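PDB 2QDE: mandelate racemase/muconate lactonizing enzyme family protein, which belongs to the enolase superfamily, joining an N-terminal capping domain to a barrel domain that holds a barium ion in this model. Local coordinates for residues V10-T15 and K382-V387; D32-K37 and A48-T53. All coordinates share one frame; numbering follows the deposited sequence.

From the N terminus, strand 5-15 enters first, followed by the hairpin of strands 31-40 and 45-49. Contact 2 closes that short hairpin and the turn beyond it. Contact 1 waits until the chain has passed through the whole barrel domain, when 382-387 returns to the outer edge of strand 5-15; contact 2 therefore lies within its much longer loop. Both belong to one antiparallel sheet of the N-terminal domain, ordered 45-49, 31-40, 5-15, 385-387, and their centres are about 9 Å apart. Strands 5-15 and 31-40 join them through backbone bonding of I11 with L35, packing of V10 on V34, and the S14 hydroxyl at the D32 carboxylate.

Contact 1. Residues V10-T15 and K382-V387; sequences VIPIST and KAARVV
Chi1 of -50° sets I11 CG1 beside its own backbone N, and from there CG1 lies 4.0 Å from A384 CB, even though the side chain sets out away from 382-387. K382 also holds CG beside its N, while R385 carries CG anti to the backbone N (chi1 -176°). Both long chains run extended past the contact: the K382 amine reaches Q62 and a salt bridge with D63, and the R385 guanidinium pairs with D71. What remains near segment 10-15 is mainly backbone and the first side-chain carbons. V10 and R385 form an antiparallel hydrogen-bonded pair. V10 N gives to R385 O at 2.9 Å, arriving nearly along the C=O axis, and R385 N returns a bond to V10 O, also at 2.9 Å, in the carbonyl plane and almost straight (168°). The same V10 O receives a CA-H contact from A384, CA to O 3.3 Å. The V10 and R385 side chains leave on the same face and both touch C70 of helix 62-78. Between these segments no further backbone bond follows: P12 has no N-H to offer, and P12 and S14 bond T379 and L377 instead. The proline ring lies against residues 382-384. P12 CD comes to 3.5 Å from A383 O, and the neighbouring CG meets K382 CB at 3.8 Å, crossing obliquely. The arrangement adds the C-terminal strand 385-387 to the edge of the N-terminal domain's sheet, fastening the end of the chain to its beginning. Two backbone bonds fix the register, the P12 ring and A384 methyl add apolar packing where the loop comes in, and the outside partners D71 and D63 probably tie the strand (R385) and the loop before it (K382) to helix 62-78.

Contact 2. Residues D32-K37 and A48-T53; sequences DGVLLK and ADAGDT
D32 O is gripped twice, both times by T53: the hydroxyl OG1 donates at 2.9 Å from 32° above the carbonyl plane, and the backbone N adds a weak, bent bond at 3.2 Å. T53 manages this by placing OG1 in the crowded position between its own N and carbonyl carbon (chi1 53°). In the peptide before, a water accepts from D32 N and donates to D52 OD1. Further along, V34 O takes A50 N nearly along its C=O axis at 2.9 Å. L36 and A48 complete an antiparallel hydrogen-bonded pair, L36 N to A48 O at 2.8 Å, with A48 N returning a bond to L36 O. L35 and D49 form the neighbouring non-hydrogen-bonded pair, where L35 CD2 rests over the flat of the carboxylate, 3.4 Å from D49 CG. D49 OD1 reaches forward along the chain to accept from G51 N, met from above the carboxylate plane, an Asx turn. G33 CA comes 3.4 Å from G51 O, a closeness that the lack of a side chain on G33 allows. Helices 62-78 and 101-119 pack on the V34 and L36 side, while the turn meets barrel-domain residues: D49 OD2 bonds S302, and the D52 backbone bonds M299. The chain leaving the hairpin thus reaches the interface with the barrel domain, the side chain of D52 about 12 Å from the barium ion. G51 N-H and the S302 hydroxyl would favour a charged, buried D49, partly against V34 O, and probably link the turn to the barrel.

Contact 1. Residues V10-T15 and K382-V387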
loop_
_atom_site.group_PDB
_atom_site.type_symbol
_atom_site.label_atom_id
_atom_site.label_comp_id
_atom_site.label_asym_id
_atom_site.label_seq_id
_atom_site.Cartn_x
_atom_site.Cartn_y
_atom_site.Cartn_z
ATOM N N VAL A 10 13.151 -3.265 48.296
ATOM C CA VAL A 10 13.176 -4.356 47.325
ATOM C C VAL A 10 13.889 -5.568 47.911
ATOM O O VAL A 10 15.063 -5.493 48.262
ATOM C CB VAL A 10 13.895 -3.935 46.027
ATOM C CG1 VAL A 10 13.905 -5.095 45.044
ATOM C CG2 VAL A 10 13.195 -2.732 45.418
ATOM N N ILE A 11 13.165 -6.679 48.007
ATOM C CA ILE A 11 13.679 -7.922 48.574
ATOM C C ILE A 11 13.900 -9.004 47.522
ATOM O O ILE A 11 12.953 -9.440 46.860
ATOM C CB ILE A 11 12.687 -8.497 49.612
ATOM C CG1 ILE A 11 12.275 -7.409 50.601
ATOM C CG2 ILE A 11 13.307 -9.690 50.322
ATOM C CD1 ILE A 11 11.112 -7.798 51.468
ATOM N N PRO A 12 15.151 -9.467 47.364
ATOM C CA PRO A 12 15.443 -10.513 46.377
ATOM C C PRO A 12 15.149 -11.897 46.962
ATOM O O PRO A 12 15.715 -12.277 47.989
ATOM C CB PRO A 12 16.927 -10.310 46.103
ATOM C CG PRO A 12 17.446 -9.925 47.466
ATOM C CD PRO A 12 16.393 -8.953 47.978
ATOM N N ILE A 13 14.255 -12.643 46.322
ATOM C CA ILE A 13 13.920 -13.976 46.804
ATOM C C ILE A 13 14.145 -15.077 45.772
ATOM O O ILE A 13 14.150 -14.841 44.558
ATOM C CB ILE A 13 12.443 -14.067 47.287
ATOM C CG1 ILE A 13 11.493 -13.663 46.162
ATOM C CG2 ILE A 13 12.230 -13.177 48.510
ATOM C CD1 ILE A 13 10.024 -14.009 46.452
ATOM N N SER A 14 14.352 -16.286 46.275
ATOM C CA SER A 14 14.552 -17.449 45.426
ATOM C C SER A 14 13.598 -18.519 45.948
ATOM O O SER A 14 13.742 -18.987 47.074
ATOM C CB SER A 14 16.002 -17.936 45.510
ATOM O OG SER A 14 16.898 -16.994 44.942
ATOM N N THR A 15 12.623 -18.896 45.127
ATOM C CA THR A 15 11.631 -19.889 45.528
ATOM C C THR A 15 11.818 -21.259 44.876
ATOM O O THR A 15 11.788 -21.390 43.656
ATOM C CB THR A 15 10.213 -19.387 45.214
ATOM O OG1 THR A 15 10.041 -18.087 45.782
ATOM C CG2 THR A 15 9.168 -20.327 45.794
ATOM N N LYS A 382 22.612 -12.449 48.798
ATOM C CA LYS A 382 21.957 -11.175 48.535
ATOM C C LYS A 382 21.185 -10.656 49.739
ATOM O O LYS A 382 20.834 -11.409 50.649
ATOM C CB LYS A 382 21.016 -11.301 47.332
ATOM C CG LYS A 382 21.746 -11.517 46.016
ATOM C CD LYS A 382 20.843 -11.329 44.794
ATOM C CE LYS A 382 21.685 -11.300 43.517
ATOM N NZ LYS A 382 20.870 -11.305 42.262
ATOM N N ALA A 383 20.922 -9.358 49.734
ATOM C CA ALA A 383 20.202 -8.729 50.823
ATOM C C ALA A 383 19.166 -7.761 50.273
ATOM O O ALA A 383 19.272 -7.301 49.137
ATOM C CB ALA A 383 21.179 -7.990 51.731
ATOM N N ALA A 384 18.155 -7.471 51.082
ATOM C CA ALA A 384 17.114 -6.543 50.682
ATOM C C ALA A 384 17.738 -5.161 50.612
ATOM O O ALA A 384 18.694 -4.870 51.331
ATOM C CB ALA A 384 15.985 -6.549 51.706
ATOM N N ARG A 385 17.206 -4.310 49.742
ATOM C CA ARG A 385 17.722 -2.961 49.627
ATOM C C ARG A 385 16.639 -1.966 50.025
ATOM O O ARG A 385 15.474 -2.124 49.651
ATOM C CB ARG A 385 18.193 -2.683 48.204
ATOM C CG ARG A 385 18.809 -1.323 48.090
ATOM C CD ARG A 385 19.499 -1.113 46.771
ATOM N NE ARG A 385 19.975 0.263 46.675
ATOM C CZ ARG A 385 20.506 0.785 45.583
ATOM N NH1 ARG A 385 20.624 0.036 44.495
ATOM N NH2 ARG A 385 20.924 2.044 45.582
ATOM N N VAL A 386 17.025 -0.943 50.785
ATOM C CA VAL A 386 16.076 0.063 51.256
ATOM C C VAL A 386 16.531 1.484 50.935
ATOM O O VAL A 386 17.707 1.823 51.076
ATOM C CB VAL A 386 15.859 -0.066 52.788
ATOM C CG1 VAL A 386 14.859 0.970 53.274
ATOM C CG2 VAL A 386 15.364 -1.463 53.126
ATOM N N VAL A 387 15.585 2.304 50.489
ATOM C CA VAL A 387 15.852 3.688 50.137
ATOM C C VAL A 387 14.830 4.562 50.845
ATOM O O VAL A 387 13.632 4.292 50.787
ATOM C CB VAL A 387 15.706 3.940 48.616
ATOM C CG1 VAL A 387 16.241 5.323 48.269
ATOM C CG2 VAL A 387 16.437 2.870 47.823
#

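Contact 2. Residues D32-K37 and A48-T53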
loop_
_atom_site.group_PDB
_atom_site.type_symbol
_atom_site.label_atom_id
_atom_site.label_comp_id
_atom_site.label_asym_id
_atom_site.label_seq_id
_atom_site.Cartn_x
_atom_site.Cartn_y
_atom_site.Cartn_z
ATOM N N ASP A 32 13.974 -17.190 40.695
ATOM C CA ASP A 32 14.617 -15.989 41.220
ATOM C C ASP A 32 13.798 -14.751 40.858
ATOM O O ASP A 32 13.606 -14.433 39.676
ATOM C CB ASP A 32 16.041 -15.841 40.677
ATOM C CG ASP A 32 16.960 -16.974 41.121
ATOM O OD1 ASP A 32 16.820 -17.445 42.274
ATOM O OD2 ASP A 32 17.828 -17.386 40.325
ATOM N N GLY A 33 13.319 -14.053 41.879
ATOM C CA GLY A 33 12.513 -12.877 41.638
ATOM C C GLY A 33 12.742 -11.782 42.649
ATOM O O GLY A 33 13.740 -11.776 43.363
ATOM N N VAL A 34 11.799 -10.855 42.729
ATOM C CA VAL A 34 11.923 -9.746 43.647
ATOM C C VAL A 34 10.575 -9.351 44.234
ATOM O O VAL A 34 9.547 -9.470 43.570
ATOM C CB VAL A 34 12.561 -8.543 42.902
ATOM C CG1 VAL A 34 11.854 -7.256 43.249
ATOM C CG2 VAL A 34 14.036 -8.453 43.240
ATOM N N LEU A 35 10.588 -8.906 45.488
ATOM C CA LEU A 35 9.381 -8.433 46.153
ATOM C C LEU A 35 9.599 -6.950 46.403
ATOM O O LEU A 35 10.717 -6.519 46.699
ATOM C CB LEU A 35 9.147 -9.138 47.490
ATOM C CG LEU A 35 8.857 -10.640 47.530
ATOM C CD1 LEU A 35 8.394 -10.996 48.939
ATOM C CD2 LEU A 35 7.783 -11.026 46.513
ATOM N N LEU A 36 8.533 -6.171 46.281
ATOM C CA LEU A 36 8.609 -4.734 46.483
ATOM C C LEU A 36 7.676 -4.278 47.592
ATOM O O LEU A 36 6.555 -4.767 47.723
ATOM C CB LEU A 36 8.228 -4.002 45.193
ATOM C CG LEU A 36 8.057 -2.476 45.259
ATOM C CD1 LEU A 36 9.391 -1.809 45.580
ATOM C CD2 LEU A 36 7.517 -1.969 43.931
ATOM N N LYS A 37 8.151 -3.335 48.392
ATOM C CA LYS A 37 7.337 -2.769 49.451
ATOM C C LYS A 37 7.438 -1.260 49.373
ATOM O O LYS A 37 8.535 -0.702 49.433
ATOM C CB LYS A 37 7.801 -3.238 50.835
ATOM C CG LYS A 37 7.421 -4.664 51.168
ATOM C CD LYS A 37 7.831 -5.022 52.594
ATOM C CE LYS A 37 7.539 -6.489 52.909
ATOM N NZ LYS A 37 8.022 -6.867 54.279
ATOM N N ALA A 48 4.226 -6.086 46.348
ATOM C CA ALA A 48 4.164 -6.664 45.005
ATOM C C ALA A 48 5.260 -7.706 44.811
ATOM O O ALA A 48 6.296 -7.657 45.478
ATOM C CB ALA A 48 4.298 -5.571 43.951
ATOM N N ASP A 49 5.012 -8.640 43.894
ATOM C CA ASP A 49 5.936 -9.728 43.568
ATOM C C ASP A 49 6.173 -9.677 42.056
ATOM O O ASP A 49 5.241 -9.905 41.282
ATOM C CB ASP A 49 5.293 -11.071 43.930
ATOM C CG ASP A 49 6.252 -12.253 43.795
ATOM O OD1 ASP A 49 7.336 -12.112 43.181
ATOM O OD2 ASP A 49 5.904 -13.341 44.308
ATOM N N ALA A 50 7.403 -9.380 41.642
ATOM C CA ALA A 50 7.728 -9.299 40.221
ATOM C C ALA A 50 7.546 -10.651 39.541
ATOM O O ALA A 50 7.257 -10.731 38.339
ATOM C CB ALA A 50 9.166 -8.821 40.037
ATOM N N GLY A 51 7.713 -11.709 40.327
ATOM C CA GLY A 51 7.593 -13.048 39.798
ATOM C C GLY A 51 8.939 -13.474 39.245
ATOM O O GLY A 51 9.954 -12.817 39.472
ATOM N N ASP A 52 8.947 -14.574 38.509
ATOM C CA ASP A 52 10.168 -15.097 37.927
ATOM C C ASP A 52 10.836 -14.129 36.941
ATOM O O ASP A 52 10.176 -13.308 36.310
ATOM C CB ASP A 52 9.853 -16.425 37.233
ATOM C CG ASP A 52 11.089 -17.107 36.694
ATOM O OD1 ASP A 52 12.131 -17.065 37.375
ATOM O OD2 ASP A 52 11.011 -17.696 35.590
ATOM N N THR A 53 12.156 -14.223 36.827
ATOM C CA THR A 53 12.897 -13.390 35.893
ATOM C C THR A 53 13.407 -14.299 34.770
ATOM O O THR A 53 13.890 -15.407 35.019
ATOM C CB THR A 53 14.085 -12.670 36.586
ATOM O OG1 THR A 53 14.905 -13.631 37.266
ATOM C CG2 THR A 53 13.563 -11.647 37.598
HETATM O O HOH W 1 14.561 -17.631 37.661
#